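Local atomic coordinates of putative uncharacterized protein PH0242 (Pyrococcus horikoshii, PDB entry 3VU1), a protein that forms the C-terminal globular domain of an archaeal oligosaccharyltransferase of the AglB type and carries a bound calcium ion. Residues Asp71-Ile74 / Ser75-Asp78; Ala209-Asn212 / Phe213-Leu216. All blocks are in the same frame, centred on the assembly; numbering follows the deposited sequence.

Interaction 1 of 2, residues Asp71-Ile74 / Ser75-Asp78; sequences DGNI and SEVD. With CA (calcium ion), chain C.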
ATOM      1  N   ASP A  71     -10.822   1.640   2.462  1.00 38.08           N
ATOM      2  CA  ASP A  71     -11.145   0.524   1.616  1.00 37.62           C
ATOM      3  C   ASP A  71     -11.497   1.160   0.297  1.00 39.19           C
ATOM      4  O   ASP A  71     -11.906   2.319   0.263  1.00 40.73           O
ATOM      5  CB  ASP A  71     -12.361  -0.192   2.201  1.00 38.18           C
ATOM      6  CG  ASP A  71     -12.769  -1.421   1.401  1.00 41.08           C
ATOM      7  OD1 ASP A  71     -13.960  -1.831   1.538  1.00 40.35           O
ATOM      8  OD2 ASP A  71     -11.908  -1.961   0.652  1.00 36.16           O
ATOM      9  N   GLY A  72     -11.299   0.418  -0.787  1.00 38.21           N
ATOM     10  CA  GLY A  72     -11.778   0.830  -2.091  1.00 35.63           C
ATOM     11  C   GLY A  72     -11.075   2.023  -2.667  1.00 35.50           C
ATOM     12  O   GLY A  72      -9.893   2.222  -2.431  1.00 36.98           O
ATOM     13  N   ASN A  73     -11.813   2.823  -3.429  1.00 36.74           N
ATOM     14  CA  ASN A  73     -11.210   3.882  -4.239  1.00 37.42           C
ATOM     15  C   ASN A  73     -10.450   4.901  -3.441  1.00 36.70           C
ATOM     16  O   ASN A  73      -9.326   5.238  -3.807  1.00 35.85           O
ATOM     17  CB  ASN A  73     -12.263   4.602  -5.084  1.00 39.95           C
ATOM     18  CG  ASN A  73     -12.598   3.854  -6.347  1.00 42.57           C
ATOM     19  OD1 ASN A  73     -11.800   3.065  -6.851  1.00 46.40           O
ATOM     20  ND2 ASN A  73     -13.777   4.099  -6.868  1.00 44.35           N
ATOM     21  N   ILE A  74     -11.069   5.390  -2.362  1.00 35.68           N
ATOM     22  CA  ILE A  74     -10.485   6.458  -1.595  1.00 37.65           C
ATOM     23  C   ILE A  74      -9.180   6.048  -0.925  1.00 38.95           C
ATOM     24  O   ILE A  74      -8.368   6.919  -0.588  1.00 38.97           O
ATOM     25  CB  ILE A  74     -11.454   7.039  -0.551  1.00 40.43           C
ATOM     26  CG1 ILE A  74     -11.205   8.539  -0.376  1.00 38.61           C
ATOM     27  CG2 ILE A  74     -11.352   6.325   0.795  1.00 37.64           C
ATOM     28  CD1 ILE A  74     -12.386   9.190   0.304  1.00 40.54           C
ATOM     29  N   SER A  75      -8.971   4.740  -0.745  1.00 36.40           N
ATOM     30  CA  SER A  75      -7.780   4.266  -0.040  1.00 34.21           C
ATOM     31  C   SER A  75      -6.575   4.156  -0.966  1.00 32.85           C
ATOM     32  O   SER A  75      -5.464   3.813  -0.526  1.00 30.33           O
ATOM     33  CB  SER A  75      -8.060   2.946   0.648  1.00 34.37           C
ATOM     34  OG  SER A  75      -7.937   1.887  -0.279  1.00 36.04           O
ATOM     35  N   GLU A  76      -6.795   4.473  -2.239  1.00 33.03           N
ATOM     36  CA  GLU A  76      -5.753   4.325  -3.252  1.00 35.65           C
ATOM     37  C   GLU A  76      -4.824   5.529  -3.299  1.00 36.15           C
ATOM     38  O   GLU A  76      -4.902   6.413  -4.123  1.00 38.47           O
ATOM     39  CB  GLU A  76      -6.322   4.000  -4.629  1.00 37.02           C
ATOM     40  CG  GLU A  76      -6.723   2.538  -4.795  1.00 41.54           C
ATOM     41  CD  GLU A  76      -6.943   2.143  -6.255  1.00 45.44           C
ATOM     42  OE1 GLU A  76      -6.180   2.618  -7.147  1.00 45.48           O
ATOM     43  OE2 GLU A  76      -7.874   1.339  -6.517  1.00 45.85           O
ATOM     44  N   VAL A  77      -3.890   5.498  -2.399  1.00 37.68           N
ATOM     45  CA  VAL A  77      -2.927   6.533  -2.260  1.00 37.31           C
ATOM     46  C   VAL A  77      -1.757   6.345  -3.247  1.00 37.37           C
ATOM     47  O   VAL A  77      -1.392   5.219  -3.597  1.00 37.55           O
ATOM     48  CB  VAL A  77      -2.526   6.495  -0.785  1.00 35.63           C
ATOM     49  CG1 VAL A  77      -1.034   6.692  -0.593  1.00 36.75           C
ATOM     50  CG2 VAL A  77      -3.417   7.461  -0.028  1.00 31.96           C
ATOM     51  N   ASP A  78      -1.168   7.445  -3.707  1.00 39.85           N
ATOM     52  CA  ASP A  78      -0.126   7.332  -4.718  1.00 38.09           C
ATOM     53  C   ASP A  78       1.271   7.133  -4.103  1.00 38.16           C
ATOM     54  O   ASP A  78       2.163   8.009  -4.174  1.00 37.66           O
ATOM     55  CB  ASP A  78      -0.206   8.472  -5.741  1.00 35.78           C
ATOM     56  CG  ASP A  78       0.908   8.401  -6.796  1.00 39.25           C
ATOM     57  OD1 ASP A  78       1.363   7.304  -7.163  1.00 38.63           O
ATOM     58  OD2 ASP A  78       1.348   9.459  -7.269  1.00 44.14           O
TER
HETATM   59 CA    CA C1001      -6.800   0.636  -8.678  1.00 49.75          CA

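Interaction 2 of 2, residues Ala209-Asn212 / Phe213-Leu216; sequences ATSN and FVKL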
ATOM      1  N   ALA A 209     -14.330  -1.865   9.422  1.00 35.37           N
ATOM      2  CA  ALA A 209     -14.412  -3.319   9.167  1.00 35.07           C
ATOM      3  C   ALA A 209     -13.691  -3.808   7.911  1.00 35.01           C
ATOM      4  O   ALA A 209     -13.088  -4.863   7.932  1.00 37.43           O
ATOM      5  CB  ALA A 209     -15.847  -3.777   9.136  1.00 36.62           C
ATOM      6  N   THR A 210     -13.745  -3.056   6.818  1.00 34.16           N
ATOM      7  CA  THR A 210     -13.086  -3.499   5.586  1.00 33.94           C
ATOM      8  C   THR A 210     -11.822  -2.709   5.241  1.00 33.07           C
ATOM      9  O   THR A 210     -11.387  -2.693   4.093  1.00 33.28           O
ATOM     10  CB  THR A 210     -14.056  -3.492   4.388  1.00 36.94           C
ATOM     11  OG1 THR A 210     -14.592  -2.169   4.189  1.00 40.34           O
ATOM     12  CG2 THR A 210     -15.201  -4.500   4.621  1.00 39.93           C
ATOM     13  N   SER A 211     -11.233  -2.064   6.243  1.00 33.11           N
ATOM     14  CA  SER A 211     -10.019  -1.265   6.070  1.00 31.68           C
ATOM     15  C   SER A 211      -8.900  -2.129   5.520  1.00 31.19           C
ATOM     16  O   SER A 211      -8.834  -3.330   5.814  1.00 32.87           O
ATOM     17  CB  SER A 211      -9.584  -0.689   7.430  1.00 31.78           C
ATOM     18  OG  SER A 211      -9.323  -1.740   8.367  1.00 35.34           O
ATOM     19  N   ASN A 212      -7.996  -1.518   4.764  1.00 28.93           N
ATOM     20  CA  ASN A 212      -6.815  -2.197   4.270  1.00 27.52           C
ATOM     21  C   ASN A 212      -5.919  -2.817   5.353  1.00 31.15           C
ATOM     22  O   ASN A 212      -5.292  -3.849   5.119  1.00 34.38           O
ATOM     23  CB  ASN A 212      -6.012  -1.243   3.414  1.00 26.57           C
ATOM     24  CG  ASN A 212      -6.705  -0.910   2.100  1.00 27.59           C
ATOM     25  OD1 ASN A 212      -7.481  -1.697   1.575  1.00 26.94           O
ATOM     26  ND2 ASN A 212      -6.443   0.280   1.579  1.00 27.85           N
ATOM     27  N   PHE A 213      -5.824  -2.193   6.529  1.00 31.23           N
ATOM     28  CA  PHE A 213      -5.030  -2.779   7.597  1.00 31.58           C
ATOM     29  C   PHE A 213      -5.566  -4.159   8.014  1.00 33.40           C
ATOM     30  O   PHE A 213      -4.802  -5.106   8.166  1.00 33.18           O
ATOM     31  CB  PHE A 213      -5.002  -1.872   8.811  1.00 30.06           C
ATOM     32  CG  PHE A 213      -4.348  -2.494  10.017  1.00 27.53           C
ATOM     33  CD1 PHE A 213      -5.102  -2.849  11.132  1.00 28.74           C
ATOM     34  CD2 PHE A 213      -2.993  -2.718  10.048  1.00 27.01           C
ATOM     35  CE1 PHE A 213      -4.515  -3.417  12.260  1.00 28.12           C
ATOM     36  CE2 PHE A 213      -2.385  -3.284  11.177  1.00 28.00           C
ATOM     37  CZ  PHE A 213      -3.140  -3.637  12.279  1.00 27.34           C
ATOM     38  N   VAL A 214      -6.879  -4.246   8.215  1.00 33.54           N
ATOM     39  CA  VAL A 214      -7.533  -5.493   8.550  1.00 32.39           C
ATOM     40  C   VAL A 214      -7.214  -6.559   7.496  1.00 33.73           C
ATOM     41  O   VAL A 214      -6.897  -7.688   7.855  1.00 35.71           O
ATOM     42  CB  VAL A 214      -9.055  -5.285   8.686  1.00 34.46           C
ATOM     43  CG1 VAL A 214      -9.777  -6.609   8.618  1.00 34.39           C
ATOM     44  CG2 VAL A 214      -9.394  -4.586   9.995  1.00 33.59           C
ATOM     45  N   LYS A 215      -7.260  -6.197   6.206  1.00 32.68           N
ATOM     46  CA  LYS A 215      -6.947  -7.130   5.131  1.00 31.98           C
ATOM     47  C   LYS A 215      -5.511  -7.613   5.208  1.00 32.79           C
ATOM     48  O   LYS A 215      -5.265  -8.807   5.138  1.00 37.53           O
ATOM     49  CB  LYS A 215      -7.147  -6.512   3.738  1.00 32.72           C
ATOM     50  CG  LYS A 215      -8.536  -6.027   3.344  1.00 31.67           C
ATOM     51  CD  LYS A 215      -8.477  -5.560   1.878  1.00 30.61           C
ATOM     52  CE  LYS A 215      -9.724  -4.805   1.438  1.00 30.14           C
ATOM     53  NZ  LYS A 215      -9.873  -3.427   2.007  1.00 27.62           N
ATOM     54  N   LEU A 216      -4.565  -6.687   5.313  1.00 32.09           N
ATOM     55  CA  LEU A 216      -3.149  -7.023   5.209  1.00 34.67           C
ATOM     56  C   LEU A 216      -2.531  -7.527   6.511  1.00 36.66           C
ATOM     57  O   LEU A 216      -1.550  -8.262   6.470  1.00 36.44           O
ATOM     58  CB  LEU A 216      -2.336  -5.828   4.701  1.00 36.94           C
ATOM     59  CG  LEU A 216      -2.640  -5.252   3.301  1.00 37.37           C
ATOM     60  CD1 LEU A 216      -1.916  -3.924   3.111  1.00 36.46           C
ATOM     61  CD2 LEU A 216      -2.312  -6.210   2.161  1.00 33.34           C
TER

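Interaction 1 of 2, residues Asp71-Ile74 / Ser75-Asp78
A tight turn in the loop between helix 60-69 and strand 86-90 leads into a calcium site, with Gly-72 and Ser-75 facing each other across the turn and Glu-76 reaching the metal. The carbonyl oxygen of Gly-72 is gripped twice by Ser-75: the backbone N and the hydroxyl OG of Ser-75 both donate hydrogen bonds to Gly-72 O, at 3.2 Å and 2.9 Å respectively. Both donors come from the same face of the carbonyl plane, the amide well above it and the hydroxyl tilted by 21°. The hydroxyl can double back over the turn because chi1 of 82° sets OG between the backbone N and the carbonyl carbon. OG also has a weak hydrogen bond to Asn-212. One residue on, Glu-76 N donates to Asn-73 O at 3.1 Å. Beyond CG the glutamate chain is extended, and its carboxylate holds the calcium ion in two-pronged fashion, OE1 at 2.6 Å and OE2 at 2.5 Å from the metal. OE1 additionally accepts from Gly-287 N, which would fix the rotation of the group. Ala-285 O, His-319 O and Glu-322 complete the protein ligands. Glu-76 is itself the centre of an inverse gamma turn: consecutive tight turns present it as the bidentate ligand of a calcium site assembled from distant parts of the chain.

Interaction 2 of 2, residues Ala209-Asn212 / Phe213-Leu216
Lys-215 folds back from near the start of helix 212-218 onto Thr-210 and Asn-212, residues of the segment that leads into the helix. Its ammonium group supplies the polar side-chain bonds: NZ donates to Thr-210 O at 2.7 Å and to Asn-212 OD1 at 3.0 Å. Neither acceptor is met exactly in its carbonyl plane; NZ is tilted by 22° from that of Thr-210 and by 26° from that of Asn-212. The lysine chain runs extended as far as CE and then bends at its last torsion, chi4 72°, which turns NZ between the two oxygens. A salt bridge to Asp-71 adds a carboxylate to this environment, consistent with a protonated lysine. The amide of Asn-212 is held at both ends, since ND2 donates to Phe-67 O while OD1 receives the lysine. The Thr-210 hydroxyl is engaged with Asp-71.

Backbone bonds start the helix. Lys-215 N donates to Ser-211 O, and Leu-216 N to Asn-212 O at 2.9 Å, the i to i+4 pattern of an alpha helix. Ser-211 takes the N-cap position, but its hydroxyl is bonded to Val-208 O, back along the chain.

Van der Waals contacts set the methyls of Val-214 against oxygens of the incoming segment: CG2 touches Ser-211 OG, while CG1 reaches Ala-209 O at 3.8 Å, an oxygen hydrogen-bonded to Tyr-195 OH. The buried ring of Phe-213 meets that of Phe-97, planes at about 25°, and Val-214 packs on Tyr-195 of strand 192-196. The whole is a helix N-terminus, with Ser-211 at the N-cap and a lysine near the helix start tied back to the incoming loop.

How the interactions relate
Interactions 1 and 2 follow one another in the sequence but meet in space, their centres about 12 Å apart. Asp-71 joins them: OD2 forms a salt bridge with Lys-215 NZ at 2.9 Å, and OD1 lies 2.7 Å from Thr-210 OG1, a probable hydrogen bond. A second, weak link runs from Asn-212 ND2 to Ser-75 OG. Both carboxylate oxygens of Asp-71 have further partners, OD1 in Ser-224 N and OD2 in Ser-223 OG. Phe-228 of helix 228-235 packs on residues of both contacts. Interaction 1 supplies Glu-76 to the calcium site, five residues after Asp-71, whereas the side chain of Asn-212 in interaction 2 stays about 10 Å from the metal.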